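PDB 6PON: adherence and virulence protein A from Streptococcus pneumoniae, which probably binds host fibronectin and so helps the pneumococcus adhere to host cells and cause disease. Local coordinates for residues 117-122 / 160-165; 129-134 / 138-143; 234-239 / 244-249; 250-253 / 257-260. All blocks are in the same frame, centred on the assembly; numbering follows the deposited sequence.

Interaction 1: residues 117-122 / 160-165; sequences TLIIEI and STYIAP
Tyr-162 donates one short hydrogen bond to Glu-121, and this is the polar element of the contact: OH lies 2.7 Å from OE2. The carboxylate oxygen accepts through its anti lone pair, on the side turned from OE1, and it sits at the edge of the phenol ring, near its plane. The two flat groups are nevertheless not coplanar, their planes standing 56° apart.

A second kind of interaction is CH-pi. Ile-119 lays its terminal methyl over one face of the same ring, CD1 being 3.8 Å from the centroid and only 17° off the normal, with its closest approach at CZ, 3.6 Å from CD1. The CB of Tyr-162 points toward strand 113-121, and with CG anti to the backbone N (chi1 175°) the ring extends to both residues.

Van der Waals packing makes up the third group. Pro-165 presses its ring on the carboxylate, with CG 3.5 Å from Glu-121 CD, while its CD is an equal 3.5 Å from OE2 of that glutamate.

Around this set, Arg-154 forms a salt bridge with Glu-121 OE1 and also donates to the carbonyl oxygen of Ile-163, and Val-132 of the adjoining strand touches the tyrosine. The irregular 160-165 segment is thereby held against the face of the five-stranded sheet that carries Ile-119 and Glu-121. With one oxygen taken by a guanidinium and the other by a phenol, the buried Glu-121 is probably ionised and its carboxylate fixed in rotation.

Interaction 2: residues 129-134 / 138-143; sequences ILLVDK and KILEVI
Leu-130 and Val-142 share one face of this edge of the five-stranded sheet with Val-132 and Ile-139; Leu-131 and Glu-141 point to the other. On the first face Leu-130 and Val-142 run side by side in the same direction, CD2 of the leucine 3.7 Å from CG2 of the valine. At the corner in the second strand, Leu-140 points toward strand 128-133 and touches CB of Asp-133; its CD1 is 3.9 Å from CD2 of Leu-131, whose CG lies anti to the backbone N (chi1 -174°).

Ile-143 N donates to Ile-129 O at 2.8 Å, Leu-131 N to Glu-141 O at 2.9 Å, and Asp-133 N to Lys-138 O at 2.9 Å. The pairing slips by one residue: Leu-131 O takes Leu-140 N at 2.7 Å and, weakly, Glu-141 N at 3.5 Å.

The carboxylate of Glu-141 curls back onto its own strand, where OE2 accepts from Val-142 N, and His-145 also bonds it. Helix 74-83 packs here, Phe-75 and Val-78 on Glu-141 and Tyr-82 on Leu-140.

Leu-140 and Glu-141 both face Leu-131, the signature of a classic beta bulge, here kinking the last strand of an antiparallel hairpin at the sheet's edge.

Interaction 3: residues 234-239 / 244-249; sequences LTETSF and FANQAG
Thr-235 and Gln-247 form a non-hydrogen-bonded pair, CA to CA 4.3 Å, within a small three-stranded antiparallel sheet whose central strand is 233-235. Next to it, Ala-248 N donates to Leu-234 O at 3.0 Å, although the donor stands 55° above the carbonyl plane. A further bond, Glu-236 N to Asn-246 O, is weak at 3.3 Å. One water joins the segments, donating to Leu-234 O at 3.0 Å and accepting from Phe-244 N, also at 3.0 Å.

Among side chains, Ala-248 pushes its methyl against the peptide of Thr-235, CB being 3.3 Å from that residue's O. Asn-246 crosses obliquely against both Thr-235 and Glu-236. With chi1 at 67° its CG lies between the backbone N and the carbonyl carbon, which brings ND2 within 3.6 Å of Glu-236 CG. A second water accepts from Thr-237 N, is bonded to Thr-235 OG1 and accepts weakly from Asn-246 ND2.

The next shell steadies the turn: Thr-235 N donates to Ser-238 O, and Thr-235 OG1 accepts weakly from Ser-238 N. Helix 255-263 packs on the sheet, with Leu-234 against Leu-258 and Tyr-262. The second subunit reaches the same region, its Glu-209 OE1 accepting from Ala-245 N.

Interaction 4: residues 250-253 / 257-260; sequences EPFA and DLLD
Phe-252 meets Leu-258 through two torsions: the ring carbon CG is anti to the phenylalanine's carbonyl carbon (chi1 -66°), while the leucine holds its CG anti to the backbone N (chi1 165°). The side chains cross at about a right angle, and the ring comes to lie over the helix backbone.

Leu-258 CA supports one face of the ring, 3.9 Å from the centroid and 14° off the normal, the geometry of a CH-pi contact displaced toward the rim. Along the ring, CE1 meets Leu-258 CD1 at 3.8 Å. Its other flank reaches Asp-257, whose CB is 3.9 Å from Phe-252 CD2, and Ala-253 CB adds a looser touch on the same aspartate.

Near the start of helix 255-263, Asn-254 accepts from Asp-257 N through OD1. Pro-232 packs on both Phe-252 and Leu-258, and Leu-234 on the phenylalanine. Phe-7 of the second subunit also touches Leu-258, and Asp-260 is hydrogen-bonded to Gln-60, Thr-62 and Gln-63 of that subunit.

With no hydrogen bond between the two segments, their cohesion rests on dispersion and ring-face contact, so the fit of the ring against the first helical turn probably helps to set how the loop folds back, together with the backbone bond of Phe-252 to Pro-232.

In the fold
The four contacts form two clusters near opposite ends of an elongated chain. Interactions 1 and 2 have centres 7 Å apart and share the five-stranded sheet, where strands 113-121 and 128-133 are neighbours; interaction 2 is nested along the chain inside the loop closed by interaction 1. Interactions 3 and 4 follow in series, their centres 11 Å apart, and are joined where Leu-234 packs on Phe-252 and Phe-239 on helix 255-263. Between the clusters, centres are 56 to 70 Å apart and no atoms touch. The second subunit touches interactions 3 and 4 but not 1 or 2, so the C-terminal cluster contributes to the dimer interface while the sheet cluster is internal to its chain.

Interaction 1: residues 117-122 / 160-165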
# COMPACT_ATOMS: atom_id res chain seq x y z
N THR B 117 -34.82 12.77 22.21
CA THR B 117 -33.90 12.39 21.14
C THR B 117 -34.72 11.90 19.95
O THR B 117 -35.55 10.99 20.09
CB THR B 117 -32.94 11.28 21.58
OG1 THR B 117 -32.38 11.60 22.85
CG2 THR B 117 -31.83 11.11 20.53
N LEU B 118 -34.49 12.50 18.79
CA LEU B 118 -35.14 12.07 17.56
C LEU B 118 -34.15 11.17 16.82
O LEU B 118 -33.05 11.60 16.51
CB LEU B 118 -35.54 13.28 16.71
CG LEU B 118 -36.21 13.02 15.35
CD1 LEU B 118 -37.56 12.34 15.51
CD2 LEU B 118 -36.33 14.32 14.58
N ILE B 119 -34.54 9.92 16.60
CA ILE B 119 -33.65 8.87 16.09
C ILE B 119 -34.18 8.36 14.76
O ILE B 119 -35.35 7.97 14.66
CB ILE B 119 -33.54 7.69 17.06
CG1 ILE B 119 -33.12 8.13 18.47
CG2 ILE B 119 -32.61 6.61 16.48
CD1 ILE B 119 -33.10 6.98 19.50
N ILE B 120 -33.31 8.32 13.74
CA ILE B 120 -33.64 7.65 12.49
C ILE B 120 -32.69 6.47 12.32
O ILE B 120 -31.48 6.61 12.46
CB ILE B 120 -33.58 8.60 11.26
CG1 ILE B 120 -33.92 7.82 9.99
CG2 ILE B 120 -32.20 9.29 11.11
CD1 ILE B 120 -33.97 8.68 8.73
N GLU B 121 -33.27 5.30 12.05
CA GLU B 121 -32.54 4.08 11.74
C GLU B 121 -32.82 3.74 10.29
O GLU B 121 -33.99 3.54 9.92
CB GLU B 121 -32.98 2.93 12.64
CG GLU B 121 -32.96 3.23 14.12
CD GLU B 121 -33.68 2.16 14.91
OE1 GLU B 121 -34.24 1.25 14.24
OE2 GLU B 121 -33.68 2.21 16.16
N ILE B 122 -31.77 3.69 9.49
CA ILE B 122 -31.89 3.39 8.07
C ILE B 122 -31.39 1.97 7.90
O ILE B 122 -30.20 1.71 7.74
CB ILE B 122 -31.11 4.39 7.22
CG1 ILE B 122 -31.67 5.79 7.50
CG2 ILE B 122 -31.24 4.05 5.75
CD1 ILE B 122 -30.76 6.90 7.10
N SER B 160 -42.84 1.90 25.36
CA SER B 160 -41.77 0.93 25.45
C SER B 160 -40.42 1.64 25.59
O SER B 160 -40.22 2.74 25.07
CB SER B 160 -41.73 0.02 24.21
OG SER B 160 -42.87 -0.82 24.12
N THR B 161 -39.51 0.99 26.31
CA THR B 161 -38.15 1.50 26.45
C THR B 161 -37.39 1.26 25.15
O THR B 161 -37.52 0.20 24.53
CB THR B 161 -37.45 0.81 27.62
OG1 THR B 161 -38.25 0.97 28.79
CG2 THR B 161 -36.07 1.41 27.86
N TYR B 162 -36.62 2.27 24.73
CA TYR B 162 -35.94 2.18 23.44
C TYR B 162 -34.82 1.16 23.51
O TYR B 162 -34.03 1.13 24.46
CB TYR B 162 -35.37 3.54 23.02
CG TYR B 162 -34.56 3.49 21.74
CD1 TYR B 162 -35.18 3.37 20.50
CD2 TYR B 162 -33.17 3.52 21.78
CE1 TYR B 162 -34.43 3.31 19.32
CE2 TYR B 162 -32.42 3.46 20.62
CZ TYR B 162 -33.05 3.35 19.39
OH TYR B 162 -32.28 3.29 18.24
N ILE B 163 -34.74 0.32 22.48
CA ILE B 163 -33.65 -0.62 22.31
C ILE B 163 -33.04 -0.38 20.94
O ILE B 163 -33.77 -0.32 19.94
CB ILE B 163 -34.11 -2.09 22.41
CG1 ILE B 163 -34.93 -2.32 23.69
CG2 ILE B 163 -32.90 -3.00 22.35
CD1 ILE B 163 -35.79 -3.60 23.64
N ALA B 164 -31.71 -0.26 20.89
CA ALA B 164 -31.01 -0.07 19.63
C ALA B 164 -31.13 -1.32 18.76
O ALA B 164 -31.38 -2.41 19.26
CB ALA B 164 -29.54 0.24 19.87
N PRO B 165 -30.95 -1.17 17.46
CA PRO B 165 -30.96 -2.34 16.60
C PRO B 165 -29.84 -3.30 16.97
O PRO B 165 -28.84 -2.92 17.60
CB PRO B 165 -30.73 -1.74 15.20
CG PRO B 165 -31.29 -0.37 15.31
CD PRO B 165 -30.90 0.08 16.69

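Interaction 2: residues 129-134 / 138-143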
# COMPACT_ATOMS: atom_id res chain seq x y z
N ILE B 129 -38.34 5.68 12.42
CA ILE B 129 -38.09 7.01 12.96
C ILE B 129 -38.80 7.07 14.31
O ILE B 129 -39.99 6.75 14.41
CB ILE B 129 -38.60 8.13 12.03
CG1 ILE B 129 -37.89 8.08 10.68
CG2 ILE B 129 -38.41 9.50 12.67
CD1 ILE B 129 -38.49 9.05 9.63
N LEU B 130 -38.05 7.44 15.35
CA LEU B 130 -38.50 7.31 16.72
C LEU B 130 -38.15 8.57 17.48
O LEU B 130 -37.10 9.17 17.25
CB LEU B 130 -37.86 6.09 17.41
CG LEU B 130 -37.81 4.75 16.64
CD1 LEU B 130 -36.50 4.59 15.81
CD2 LEU B 130 -38.05 3.54 17.54
N LEU B 131 -39.06 8.98 18.36
CA LEU B 131 -38.81 10.04 19.33
C LEU B 131 -38.77 9.40 20.71
O LEU B 131 -39.67 8.64 21.08
CB LEU B 131 -39.91 11.11 19.27
CG LEU B 131 -39.64 12.34 20.16
CD1 LEU B 131 -38.50 13.23 19.62
CD2 LEU B 131 -40.91 13.13 20.39
N VAL B 132 -37.70 9.65 21.45
CA VAL B 132 -37.46 8.95 22.70
C VAL B 132 -37.25 10.00 23.77
O VAL B 132 -36.49 10.94 23.57
CB VAL B 132 -36.25 8.01 22.61
CG1 VAL B 132 -35.95 7.40 23.96
CG2 VAL B 132 -36.52 6.94 21.59
N ASP B 133 -37.94 9.84 24.91
CA ASP B 133 -37.73 10.79 25.99
C ASP B 133 -36.38 10.54 26.64
O ASP B 133 -36.04 9.40 26.96
CB ASP B 133 -38.81 10.70 27.05
CG ASP B 133 -38.53 11.66 28.17
OD1 ASP B 133 -37.81 11.29 29.11
OD2 ASP B 133 -38.99 12.81 28.08
N LYS B 134 -35.65 11.62 26.89
CA LYS B 134 -34.23 11.52 27.23
C LYS B 134 -34.01 10.97 28.64
O LYS B 134 -33.03 10.25 28.88
CB LYS B 134 -33.58 12.89 27.06
CG LYS B 134 -32.12 12.95 27.44
CD LYS B 134 -31.23 12.56 26.29
CE LYS B 134 -29.77 12.79 26.62
NZ LYS B 134 -28.91 12.22 25.55
N LYS B 138 -37.99 6.08 27.21
CA LYS B 138 -39.17 5.46 26.63
C LYS B 138 -39.48 6.09 25.28
O LYS B 138 -39.29 7.29 25.09
CB LYS B 138 -40.38 5.59 27.58
CG LYS B 138 -40.24 4.77 28.87
CD LYS B 138 -41.48 4.83 29.76
CE LYS B 138 -41.32 3.85 30.94
NZ LYS B 138 -42.51 3.73 31.83
N ILE B 139 -39.95 5.27 24.35
CA ILE B 139 -40.40 5.80 23.06
C ILE B 139 -41.64 6.66 23.29
O ILE B 139 -42.68 6.18 23.76
CB ILE B 139 -40.70 4.67 22.07
CG1 ILE B 139 -39.39 4.03 21.62
CG2 ILE B 139 -41.51 5.20 20.87
CD1 ILE B 139 -39.35 2.54 21.81
N LEU B 140 -41.53 7.95 22.95
CA LEU B 140 -42.71 8.80 22.98
C LEU B 140 -43.63 8.50 21.80
O LEU B 140 -44.86 8.54 21.94
CB LEU B 140 -42.29 10.27 23.00
CG LEU B 140 -41.50 10.66 24.27
CD1 LEU B 140 -40.71 11.97 24.06
CD2 LEU B 140 -42.45 10.72 25.53
N GLU B 141 -43.06 8.17 20.64
CA GLU B 141 -43.82 7.88 19.43
C GLU B 141 -42.84 7.39 18.36
O GLU B 141 -41.63 7.59 18.47
CB GLU B 141 -44.62 9.11 18.98
CG GLU B 141 -45.67 8.95 17.89
CD GLU B 141 -46.50 7.66 17.93
OE1 GLU B 141 -47.73 7.73 18.18
OE2 GLU B 141 -45.96 6.58 17.63
N VAL B 142 -43.37 6.72 17.35
CA VAL B 142 -42.50 6.01 16.42
C VAL B 142 -43.27 5.79 15.12
O VAL B 142 -44.43 5.35 15.14
CB VAL B 142 -42.00 4.68 17.01
CG1 VAL B 142 -43.16 3.89 17.62
CG2 VAL B 142 -41.33 3.85 15.94
N ILE B 143 -42.63 6.10 13.99
CA ILE B 143 -43.39 6.26 12.76
C ILE B 143 -43.90 4.93 12.22
O ILE B 143 -44.90 4.92 11.50
CB ILE B 143 -42.55 7.02 11.73
CG1 ILE B 143 -43.47 7.84 10.82
CG2 ILE B 143 -41.65 6.06 10.94
CD1 ILE B 143 -42.71 8.76 9.91

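Interaction 3: residues 234-239 / 244-249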
# COMPACT_ATOMS: atom_id res chain seq x y z
N LEU B 234 23.32 0.82 6.40
CA LEU B 234 23.50 -0.40 7.16
C LEU B 234 22.17 -0.86 7.78
O LEU B 234 21.21 -0.10 7.88
CB LEU B 234 24.53 -0.21 8.26
CG LEU B 234 25.95 0.06 7.76
CD1 LEU B 234 26.68 0.86 8.78
CD2 LEU B 234 26.72 -1.24 7.47
N THR B 235 22.14 -2.12 8.18
CA THR B 235 21.08 -2.63 9.05
C THR B 235 21.75 -3.21 10.30
O THR B 235 22.97 -3.13 10.47
CB THR B 235 20.20 -3.67 8.35
OG1 THR B 235 20.95 -4.88 8.16
CG2 THR B 235 19.73 -3.19 6.99
N GLU B 236 20.92 -3.82 11.16
CA GLU B 236 21.43 -4.41 12.40
C GLU B 236 22.52 -5.43 12.13
O GLU B 236 23.56 -5.44 12.79
CB GLU B 236 20.29 -5.05 13.19
CG GLU B 236 19.04 -4.20 13.38
CD GLU B 236 19.24 -3.02 14.30
OE1 GLU B 236 18.73 -3.03 15.44
OE2 GLU B 236 19.91 -2.04 13.90
N THR B 237 22.30 -6.31 11.14
CA THR B 237 23.23 -7.40 10.84
C THR B 237 23.75 -7.36 9.41
O THR B 237 24.49 -8.27 8.99
CB THR B 237 22.53 -8.74 11.09
OG1 THR B 237 21.46 -8.88 10.14
CG2 THR B 237 21.93 -8.80 12.51
N SER B 238 23.39 -6.35 8.63
CA SER B 238 23.68 -6.40 7.21
C SER B 238 23.63 -5.02 6.58
O SER B 238 24.16 -4.05 7.13
CB SER B 238 22.68 -7.34 6.51
OG SER B 238 23.10 -7.67 5.21
N PHE B 239 22.99 -4.90 5.42
CA PHE B 239 23.02 -3.64 4.70
C PHE B 239 22.00 -3.70 3.59
O PHE B 239 21.60 -4.78 3.14
CB PHE B 239 24.41 -3.37 4.13
CG PHE B 239 24.96 -4.51 3.35
CD1 PHE B 239 24.59 -4.70 2.02
CD2 PHE B 239 25.84 -5.41 3.93
CE1 PHE B 239 25.08 -5.77 1.30
CE2 PHE B 239 26.33 -6.48 3.21
CZ PHE B 239 25.95 -6.66 1.90
N PHE B 244 15.87 0.06 5.10
CA PHE B 244 14.96 -0.98 5.57
C PHE B 244 14.45 -0.62 6.96
O PHE B 244 14.94 0.30 7.62
CB PHE B 244 15.66 -2.34 5.59
CG PHE B 244 15.88 -2.95 4.23
CD1 PHE B 244 15.54 -2.28 3.08
CD2 PHE B 244 16.44 -4.23 4.12
CE1 PHE B 244 15.76 -2.84 1.82
CE2 PHE B 244 16.66 -4.82 2.89
CZ PHE B 244 16.33 -4.14 1.72
N ALA B 245 13.45 -1.37 7.44
CA ALA B 245 12.83 -1.03 8.71
C ALA B 245 13.80 -1.15 9.89
O ALA B 245 13.65 -0.42 10.88
CB ALA B 245 11.61 -1.90 8.95
N ASN B 246 14.78 -2.04 9.83
CA ASN B 246 15.74 -2.18 10.94
C ASN B 246 17.08 -1.53 10.60
O ASN B 246 18.16 -2.08 10.84
CB ASN B 246 15.90 -3.65 11.34
CG ASN B 246 16.57 -4.50 10.26
OD1 ASN B 246 16.60 -4.13 9.08
ND2 ASN B 246 17.11 -5.66 10.67
N GLN B 247 17.00 -0.31 10.07
CA GLN B 247 18.18 0.47 9.70
C GLN B 247 19.08 0.72 10.91
O GLN B 247 18.62 0.85 12.05
CB GLN B 247 17.74 1.79 9.08
CG GLN B 247 18.83 2.85 8.93
CD GLN B 247 18.31 4.12 8.29
OE1 GLN B 247 19.07 5.06 8.03
NE2 GLN B 247 17.01 4.14 8.01
N ALA B 248 20.39 0.79 10.64
CA ALA B 248 21.40 1.02 11.67
C ALA B 248 22.30 2.17 11.25
O ALA B 248 22.92 2.12 10.18
CB ALA B 248 22.22 -0.25 11.93
N GLY B 249 22.36 3.20 12.09
CA GLY B 249 23.18 4.35 11.78
C GLY B 249 22.53 5.21 10.70
O GLY B 249 21.32 5.19 10.47
O HOH W 1 18.60 -0.07 6.31
O HOH W 2 19.95 -6.98 10.09

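Interaction 4: residues 250-253 / 257-260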
# COMPACT_ATOMS: atom_id res chain seq x y z
N GLU B 250 23.38 5.96 10.02
CA GLU B 250 23.01 6.91 8.98
C GLU B 250 23.47 6.47 7.59
O GLU B 250 24.36 5.62 7.46
CB GLU B 250 23.60 8.28 9.31
CG GLU B 250 22.93 8.91 10.48
CD GLU B 250 23.40 10.31 10.69
OE1 GLU B 250 24.58 10.58 10.36
OE2 GLU B 250 22.59 11.14 11.17
N PRO B 251 22.87 7.02 6.52
CA PRO B 251 23.21 6.56 5.16
C PRO B 251 24.59 6.94 4.68
O PRO B 251 25.34 7.65 5.36
CB PRO B 251 22.13 7.22 4.29
CG PRO B 251 21.11 7.78 5.22
CD PRO B 251 21.79 8.02 6.53
N PHE B 252 24.95 6.44 3.50
CA PHE B 252 26.24 6.65 2.89
C PHE B 252 26.06 7.31 1.53
O PHE B 252 24.97 7.29 0.95
CB PHE B 252 27.01 5.33 2.74
CG PHE B 252 27.39 4.68 4.05
CD1 PHE B 252 26.44 4.05 4.82
CD2 PHE B 252 28.70 4.68 4.48
CE1 PHE B 252 26.78 3.45 6.02
CE2 PHE B 252 29.05 4.08 5.68
CZ PHE B 252 28.08 3.46 6.45
N ALA B 253 27.14 7.88 1.02
CA ALA B 253 27.05 8.54 -0.27
C ALA B 253 26.88 7.53 -1.40
O ALA B 253 26.29 7.85 -2.44
CB ALA B 253 28.29 9.41 -0.51
N ASP B 257 31.15 3.02 -0.26
CA ASP B 257 31.43 3.42 1.11
C ASP B 257 30.69 2.53 2.10
O ASP B 257 31.22 2.19 3.17
CB ASP B 257 31.04 4.88 1.34
CG ASP B 257 31.87 5.87 0.54
OD1 ASP B 257 32.72 5.46 -0.30
OD2 ASP B 257 31.66 7.08 0.75
N LEU B 258 29.44 2.18 1.79
CA LEU B 258 28.67 1.30 2.66
C LEU B 258 29.37 -0.05 2.83
O LEU B 258 29.57 -0.54 3.95
CB LEU B 258 27.25 1.13 2.11
CG LEU B 258 26.41 -0.02 2.67
CD1 LEU B 258 26.14 0.19 4.14
CD2 LEU B 258 25.07 -0.19 1.93
N LEU B 259 29.80 -0.65 1.71
CA LEU B 259 30.39 -1.99 1.76
C LEU B 259 31.82 -1.96 2.30
O LEU B 259 32.19 -2.84 3.09
CB LEU B 259 30.33 -2.61 0.37
CG LEU B 259 28.90 -2.94 -0.07
CD1 LEU B 259 28.90 -3.56 -1.44
CD2 LEU B 259 28.24 -3.88 0.94
N ASP B 260 32.64 -0.96 1.93
CA ASP B 260 33.96 -0.80 2.54
C ASP B 260 33.84 -0.80 4.06
O ASP B 260 34.62 -1.47 4.76
CB ASP B 260 34.64 0.49 2.08
CG ASP B 260 35.21 0.41 0.66
OD1 ASP B 260 35.18 -0.68 0.05
OD2 ASP B 260 35.71 1.45 0.16